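Local coordinates for putative GH105 family protein (Salmonella enterica subsp. enterica serovar Paratyphi A, PDB 3QWT), which is of unknown function but, as a possible GH105 member with an alpha/alpha toroid fold, probably hydrolyses unsaturated uronyl groups from oligosaccharides, at residues A228-G233 with D352-I357; W281-D286 with Y291-A296. All coordinates share one frame; numbering follows the deposited sequence.

Contact 1 (A228-G233 with D352-I357); sequences ARWARG and DFYRHI
Tyr354 brings its phenol ring against two residues of 228-233 at once. The methyl of Ala228 sits over one ring face, toward the rim, with its CB 3.3 Å from Tyr354 CE2; the CH-pi contact has that carbon 3.7 Å from the centroid of the ring. Tyr354 CG lies beside the backbone N (chi1 -70°), anti to the carbonyl carbon, holding the phenol between Ala228 and, on the opposite face, Phe353 CD2. The other partner is Trp230, whose CD1 lies 3.7 Å from Tyr354 CD1; the planes of the tyrosine and the five-membered indole ring are inclined by 43°, an oblique meeting. Trp230 sets its CG anti to the backbone N (chi1 175°), turning the indole past Tyr354: CG and CD1 meet Tyr354 CD1 and CE1, and the side chains cross at about a right angle. Arg232 CB and Gly233 N lie on the opposite indole face. The buried Tyr354 OH hydrogen-bonds to His215 ND1 and Gly348 N. Trp230 is the N-cap residue of helix 231-248, and Tyr354 belongs to the last turn of the short helix 351-355; the contact joins one helix start to the other's end, beside helix 294-309, which Ala231 and Arg232 touch.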
loop_
_atom_site.group_PDB
_atom_site.type_symbol
_atom_site.label_atom_id
_atom_site.label_comp_id
_atom_site.label_asym_id
_atom_site.label_seq_id
_atom_site.Cartn_x
_atom_site.Cartn_y
_atom_site.Cartn_z
ATOM N N ALA A 228 -2.074 -30.375 -39.726
ATOM C CA ALA A 228 -2.825 -31.420 -39.049
ATOM C C ALA A 228 -3.614 -30.899 -37.853
ATOM O O ALA A 228 -3.069 -30.258 -36.951
ATOM C CB ALA A 228 -1.886 -32.555 -38.619
ATOM N N ARG A 229 -4.912 -31.166 -37.846
ATOM C CA ARG A 229 -5.712 -30.798 -36.699
ATOM C C ARG A 229 -5.762 -32.030 -35.817
ATOM O O ARG A 229 -6.769 -32.736 -35.736
ATOM C CB ARG A 229 -7.088 -30.279 -37.120
ATOM C CG ARG A 229 -6.971 -29.040 -37.987
ATOM C CD ARG A 229 -8.322 -28.482 -38.427
ATOM N NE ARG A 229 -8.145 -27.269 -39.221
ATOM C CZ ARG A 229 -8.059 -27.258 -40.550
ATOM N NH1 ARG A 229 -8.143 -28.388 -41.221
ATOM N NH2 ARG A 229 -7.889 -26.119 -41.210
ATOM N N TRP A 230 -4.636 -32.278 -35.162
ATOM C CA TRP A 230 -4.408 -33.543 -34.475
ATOM C C TRP A 230 -5.059 -33.550 -33.100
ATOM O O TRP A 230 -4.973 -32.579 -32.353
ATOM C CB TRP A 230 -2.910 -33.818 -34.394
ATOM C CG TRP A 230 -2.533 -35.030 -33.618
ATOM C CD1 TRP A 230 -2.974 -36.293 -33.827
ATOM C CD2 TRP A 230 -1.594 -35.102 -32.532
ATOM N NE1 TRP A 230 -2.390 -37.148 -32.927
ATOM C CE2 TRP A 230 -1.533 -36.445 -32.125
ATOM C CE3 TRP A 230 -0.810 -34.157 -31.860
ATOM C CZ2 TRP A 230 -0.722 -36.878 -31.073
ATOM C CZ3 TRP A 230 0.008 -34.588 -30.807
ATOM C CH2 TRP A 230 0.039 -35.931 -30.425
ATOM N N ALA A 231 -5.722 -34.653 -32.779
ATOM C CA ALA A 231 -6.527 -34.737 -31.564
ATOM C C ALA A 231 -5.724 -34.547 -30.273
ATOM O O ALA A 231 -5.939 -33.577 -29.540
ATOM C CB ALA A 231 -7.296 -36.057 -31.526
ATOM N N ARG A 232 -4.819 -35.469 -29.974
ATOM C CA ARG A 232 -4.086 -35.374 -28.713
ATOM C C ARG A 232 -3.486 -33.968 -28.500
ATOM O O ARG A 232 -3.599 -33.394 -27.417
ATOM C CB ARG A 232 -3.039 -36.491 -28.560
ATOM C CG ARG A 232 -2.238 -36.336 -27.248
ATOM C CD ARG A 232 -1.810 -37.661 -26.625
ATOM N NE ARG A 232 -0.822 -38.360 -27.439
ATOM C CZ ARG A 232 -1.055 -39.500 -28.077
ATOM N NH1 ARG A 232 -0.098 -40.060 -28.795
ATOM N NH2 ARG A 232 -2.242 -40.084 -27.988
ATOM N N GLY A 233 -2.881 -33.408 -29.544
ATOM C CA GLY A 233 -2.269 -32.096 -29.459
ATOM C C GLY A 233 -3.241 -31.024 -29.002
ATOM O O GLY A 233 -2.918 -30.202 -28.128
ATOM N N ASP A 352 -1.521 -38.588 -43.781
ATOM C CA ASP A 352 -1.409 -40.027 -43.608
ATOM C C ASP A 352 -0.546 -40.375 -42.392
ATOM O O ASP A 352 -0.847 -41.325 -41.662
ATOM C CB ASP A 352 -0.846 -40.674 -44.875
ATOM C CG ASP A 352 -1.923 -40.978 -45.904
ATOM O OD1 ASP A 352 -3.118 -40.921 -45.557
ATOM O OD2 ASP A 352 -1.569 -41.293 -47.057
ATOM N N PHE A 353 0.512 -39.593 -42.174
ATOM C CA PHE A 353 1.432 -39.832 -41.064
ATOM C C PHE A 353 0.674 -39.976 -39.751
ATOM O O PHE A 353 0.991 -40.831 -38.935
ATOM C CB PHE A 353 2.461 -38.702 -40.963
ATOM C CG PHE A 353 3.217 -38.682 -39.668
ATOM C CD1 PHE A 353 4.467 -39.275 -39.566
ATOM C CD2 PHE A 353 2.686 -38.067 -38.553
ATOM C CE1 PHE A 353 5.172 -39.249 -38.366
ATOM C CE2 PHE A 353 3.387 -38.037 -37.351
ATOM C CZ PHE A 353 4.627 -38.627 -37.257
ATOM N N TYR A 354 -0.329 -39.127 -39.559
ATOM C CA TYR A 354 -1.120 -39.140 -38.339
ATOM C C TYR A 354 -2.087 -40.302 -38.331
ATOM O O TYR A 354 -2.408 -40.843 -37.272
ATOM C CB TYR A 354 -1.876 -37.818 -38.185
ATOM C CG TYR A 354 -0.944 -36.678 -37.882
ATOM C CD1 TYR A 354 -0.555 -36.405 -36.576
ATOM C CD2 TYR A 354 -0.414 -35.906 -38.901
ATOM C CE1 TYR A 354 0.317 -35.377 -36.296
ATOM C CE2 TYR A 354 0.463 -34.882 -38.636
ATOM C CZ TYR A 354 0.822 -34.616 -37.330
ATOM O OH TYR A 354 1.693 -33.594 -37.056
ATOM N N ARG A 355 -2.534 -40.685 -39.523
ATOM C CA ARG A 355 -3.525 -41.740 -39.671
ATOM C C ARG A 355 -2.994 -43.112 -39.267
ATOM O O ARG A 355 -3.747 -43.929 -38.747
ATOM C CB ARG A 355 -4.068 -41.777 -41.103
ATOM C CG ARG A 355 -4.882 -40.542 -41.480
ATOM C CD ARG A 355 -5.260 -40.553 -42.960
ATOM N NE ARG A 355 -6.076 -39.396 -43.333
ATOM C CZ ARG A 355 -5.740 -38.508 -44.269
ATOM N NH1 ARG A 355 -4.596 -38.634 -44.933
ATOM N NH2 ARG A 355 -6.548 -37.489 -44.540
ATOM N N HIS A 356 -1.702 -43.348 -39.474
ATOM C CA HIS A 356 -1.141 -44.673 -39.234
ATOM C C HIS A 356 -0.245 -44.814 -37.987
ATOM O O HIS A 356 0.594 -45.707 -37.921
ATOM C CB HIS A 356 -0.415 -45.172 -40.487
ATOM C CG HIS A 356 -1.238 -45.070 -41.732
ATOM N ND1 HIS A 356 -0.865 -44.299 -42.812
ATOM C CD2 HIS A 356 -2.427 -45.628 -42.062
ATOM C CE1 HIS A 356 -1.785 -44.389 -43.755
ATOM N NE2 HIS A 356 -2.744 -45.191 -43.326
ATOM N N ILE A 357 -0.431 -43.944 -36.998
ATOM C CA ILE A 357 0.258 -44.098 -35.720
ATOM C C ILE A 357 -0.214 -45.373 -35.008
ATOM O O ILE A 357 -1.409 -45.605 -34.882
ATOM C CB ILE A 357 0.003 -42.880 -34.787
ATOM C CG1 ILE A 357 0.525 -41.593 -35.423
ATOM C CG2 ILE A 357 0.636 -43.094 -33.422
ATOM C CD1 ILE A 357 2.025 -41.517 -35.493
#

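Contact 2 (W281-D286 with Y291-A296)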
loop_
_atom_site.group_PDB
_atom_site.type_symbol
_atom_site.label_atom_id
_atom_site.label_comp_id
_atom_site.label_asym_id
_atom_site.label_seq_id
_atom_site.Cartn_x
_atom_site.Cartn_y
_atom_site.Cartn_z
ATOM N N TRP A 281 -13.419 -38.704 -30.046
ATOM C CA TRP A 281 -13.024 -37.836 -31.154
ATOM C C TRP A 281 -12.041 -38.528 -32.074
ATOM O O TRP A 281 -11.225 -39.326 -31.611
ATOM C CB TRP A 281 -12.360 -36.559 -30.636
ATOM C CG TRP A 281 -13.296 -35.523 -30.212
ATOM C CD1 TRP A 281 -13.781 -34.488 -30.965
ATOM C CD2 TRP A 281 -13.870 -35.385 -28.916
ATOM N NE1 TRP A 281 -14.621 -33.709 -30.209
ATOM C CE2 TRP A 281 -14.693 -34.237 -28.946
ATOM C CE3 TRP A 281 -13.763 -36.116 -27.726
ATOM C CZ2 TRP A 281 -15.408 -33.803 -27.828
ATOM C CZ3 TRP A 281 -14.473 -35.688 -26.620
ATOM C CH2 TRP A 281 -15.288 -34.542 -26.679
ATOM N N HIS A 282 -12.102 -38.191 -33.364
ATOM C CA HIS A 282 -11.186 -38.744 -34.364
ATOM C C HIS A 282 -9.750 -38.202 -34.229
ATOM O O HIS A 282 -9.539 -37.022 -33.918
ATOM C CB HIS A 282 -11.727 -38.492 -35.771
ATOM C CG HIS A 282 -13.079 -39.087 -36.013
ATOM N ND1 HIS A 282 -13.258 -40.404 -36.390
ATOM C CD2 HIS A 282 -14.320 -38.547 -35.943
ATOM C CE1 HIS A 282 -14.547 -40.646 -36.540
ATOM N NE2 HIS A 282 -15.214 -39.534 -36.281
ATOM N N THR A 283 -8.769 -39.073 -34.465
ATOM C CA THR A 283 -7.363 -38.740 -34.242
ATOM C C THR A 283 -6.918 -37.608 -35.164
ATOM O O THR A 283 -6.049 -36.802 -34.811
ATOM C CB THR A 283 -6.445 -39.973 -34.375
ATOM O OG1 THR A 283 -5.180 -39.691 -33.773
ATOM C CG2 THR A 283 -6.241 -40.358 -35.836
ATOM N N LEU A 284 -7.514 -37.548 -36.351
ATOM C CA LEU A 284 -7.546 -36.298 -37.097
ATOM C C LEU A 284 -8.960 -35.795 -36.939
ATOM O O LEU A 284 -9.897 -36.389 -37.482
ATOM C CB LEU A 284 -7.213 -36.496 -38.563
ATOM C CG LEU A 284 -5.802 -36.206 -39.071
ATOM C CD1 LEU A 284 -4.880 -35.716 -37.977
ATOM C CD2 LEU A 284 -5.234 -37.431 -39.776
ATOM N N LEU A 285 -9.104 -34.708 -36.183
ATOM C CA LEU A 285 -10.399 -34.265 -35.685
ATOM C C LEU A 285 -11.402 -33.978 -36.783
ATOM O O LEU A 285 -12.598 -34.137 -36.573
ATOM C CB LEU A 285 -10.259 -33.020 -34.809
ATOM C CG LEU A 285 -9.512 -33.161 -33.476
ATOM C CD1 LEU A 285 -9.257 -31.759 -32.840
ATOM C CD2 LEU A 285 -10.265 -34.083 -32.510
ATOM N N ASP A 286 -10.917 -33.514 -37.931
ATOM C CA ASP A 286 -11.783 -33.160 -39.058
ATOM C C ASP A 286 -11.802 -34.261 -40.135
ATOM O O ASP A 286 -12.200 -34.026 -41.278
ATOM C CB ASP A 286 -11.370 -31.803 -39.649
ATOM C CG ASP A 286 -9.930 -31.788 -40.155
ATOM O OD1 ASP A 286 -9.106 -32.616 -39.699
ATOM O OD2 ASP A 286 -9.621 -30.937 -41.011
ATOM N N TYR A 291 -9.148 -43.220 -37.179
ATOM C CA TYR A 291 -9.577 -43.964 -36.013
ATOM C C TYR A 291 -9.881 -42.989 -34.873
ATOM O O TYR A 291 -9.341 -41.884 -34.816
ATOM C CB TYR A 291 -8.565 -45.046 -35.606
ATOM C CG TYR A 291 -7.128 -44.616 -35.334
ATOM C CD1 TYR A 291 -6.766 -44.045 -34.120
ATOM C CD2 TYR A 291 -6.119 -44.851 -36.269
ATOM C CE1 TYR A 291 -5.445 -43.688 -33.852
ATOM C CE2 TYR A 291 -4.797 -44.496 -36.013
ATOM C CZ TYR A 291 -4.470 -43.914 -34.803
ATOM O OH TYR A 291 -3.170 -43.557 -34.540
ATOM N N LEU A 292 -10.792 -43.385 -33.996
ATOM C CA LEU A 292 -11.054 -42.632 -32.787
ATOM C C LEU A 292 -9.844 -42.774 -31.862
ATOM O O LEU A 292 -9.149 -43.783 -31.902
ATOM C CB LEU A 292 -12.312 -43.175 -32.117
ATOM C CG LEU A 292 -13.552 -43.095 -33.004
ATOM C CD1 LEU A 292 -14.682 -43.878 -32.394
ATOM C CD2 LEU A 292 -13.950 -41.643 -33.208
ATOM N N GLU A 293 -9.576 -41.762 -31.041
ATOM C CA GLU A 293 -8.437 -41.842 -30.148
ATOM C C GLU A 293 -8.832 -41.442 -28.726
ATOM O O GLU A 293 -9.251 -40.305 -28.456
ATOM C CB GLU A 293 -7.277 -41.008 -30.694
ATOM C CG GLU A 293 -5.902 -41.417 -30.187
ATOM C CD GLU A 293 -5.650 -40.974 -28.752
ATOM O OE1 GLU A 293 -5.087 -41.755 -27.964
ATOM O OE2 GLU A 293 -6.013 -39.838 -28.412
ATOM N N ALA A 294 -8.690 -42.404 -27.826
ATOM C CA ALA A 294 -9.151 -42.293 -26.450
ATOM C C ALA A 294 -8.403 -41.286 -25.556
ATOM O O ALA A 294 -9.008 -40.650 -24.692
ATOM C CB ALA A 294 -9.152 -43.675 -25.802
ATOM N N SER A 295 -7.100 -41.136 -25.744
ATOM C CA SER A 295 -6.346 -40.310 -24.814
ATOM C C SER A 295 -6.624 -38.831 -25.072
ATOM O O SER A 295 -6.810 -38.052 -24.134
ATOM C CB SER A 295 -4.848 -40.621 -24.859
ATOM O OG SER A 295 -4.262 -40.280 -26.104
ATOM N N ALA A 296 -6.649 -38.449 -26.344
ATOM C CA ALA A 296 -7.072 -37.100 -26.726
ATOM C C ALA A 296 -8.473 -36.861 -26.183
ATOM O O ALA A 296 -8.733 -35.857 -25.517
ATOM C CB ALA A 296 -7.051 -36.940 -28.247
#
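With chi1 at -59°, His282 turns its imidazole beside its own backbone N, and Leu292, with the same first torsion, lays a methyl over that ring. Leu292 CD2 stands 3.6 Å from the centroid of the His282 ring, nearly above it, while His282 ND1 bonds to Ser290 O just before 291-296. Thr283 and Tyr291 make a second CH-pi pair: Tyr291 CG lies between its backbone N and carbonyl carbon (chi1 56°), which puts one face of the phenol against Thr283 CG2, 4.0 Å from the centroid of the Tyr291 ring and over its centre. The backbones carrying these side chains form a single antiparallel bridge at His282 and Leu292, a non-hydrogen-bonded pair flanked by hydrogen bonds from Glu293 N to Trp281 O (3.0 Å) and from Thr283 N to Tyr291 O (2.9 Å). Just beyond, Glu293 N-caps helix 294-309. Its OE2 uses the syn lone pair to accept from Ala296 N at 2.6 Å, and its OE1 takes both N and OG of Ser295. The carboxylate is thus gripped by three N-H groups (Ser295, Ala296, Ser342) and the hydroxyl of Ser295 at a helix start, where the helix dipole would probably favour its negative charge.

Contact 2 is nested within the chain loop that contact 1 closes, and their centres lie about 8 Å apart. They touch directly at several points. Tyr291 OH probably hydrogen-bonds to Ile357 O at 2.7 Å, tying the bridged loop to the residues after helix 351-355, and Arg232 NH2 reaches Ser295 OG at 2.8 Å, linking the first turns of helices 231-248 and 294-309. Backbone bonds of Thr283 with Ala231 and of Leu285 with Arg229 run between 281-286 and 228-233 as well, as does the salt bridge of Arg229 NH1 with Asp286 OD2. A bound glycerol, probably from crystallisation, lies about 6 Å from the Trp230 side chain and may mark a pocket on the contact 1 side.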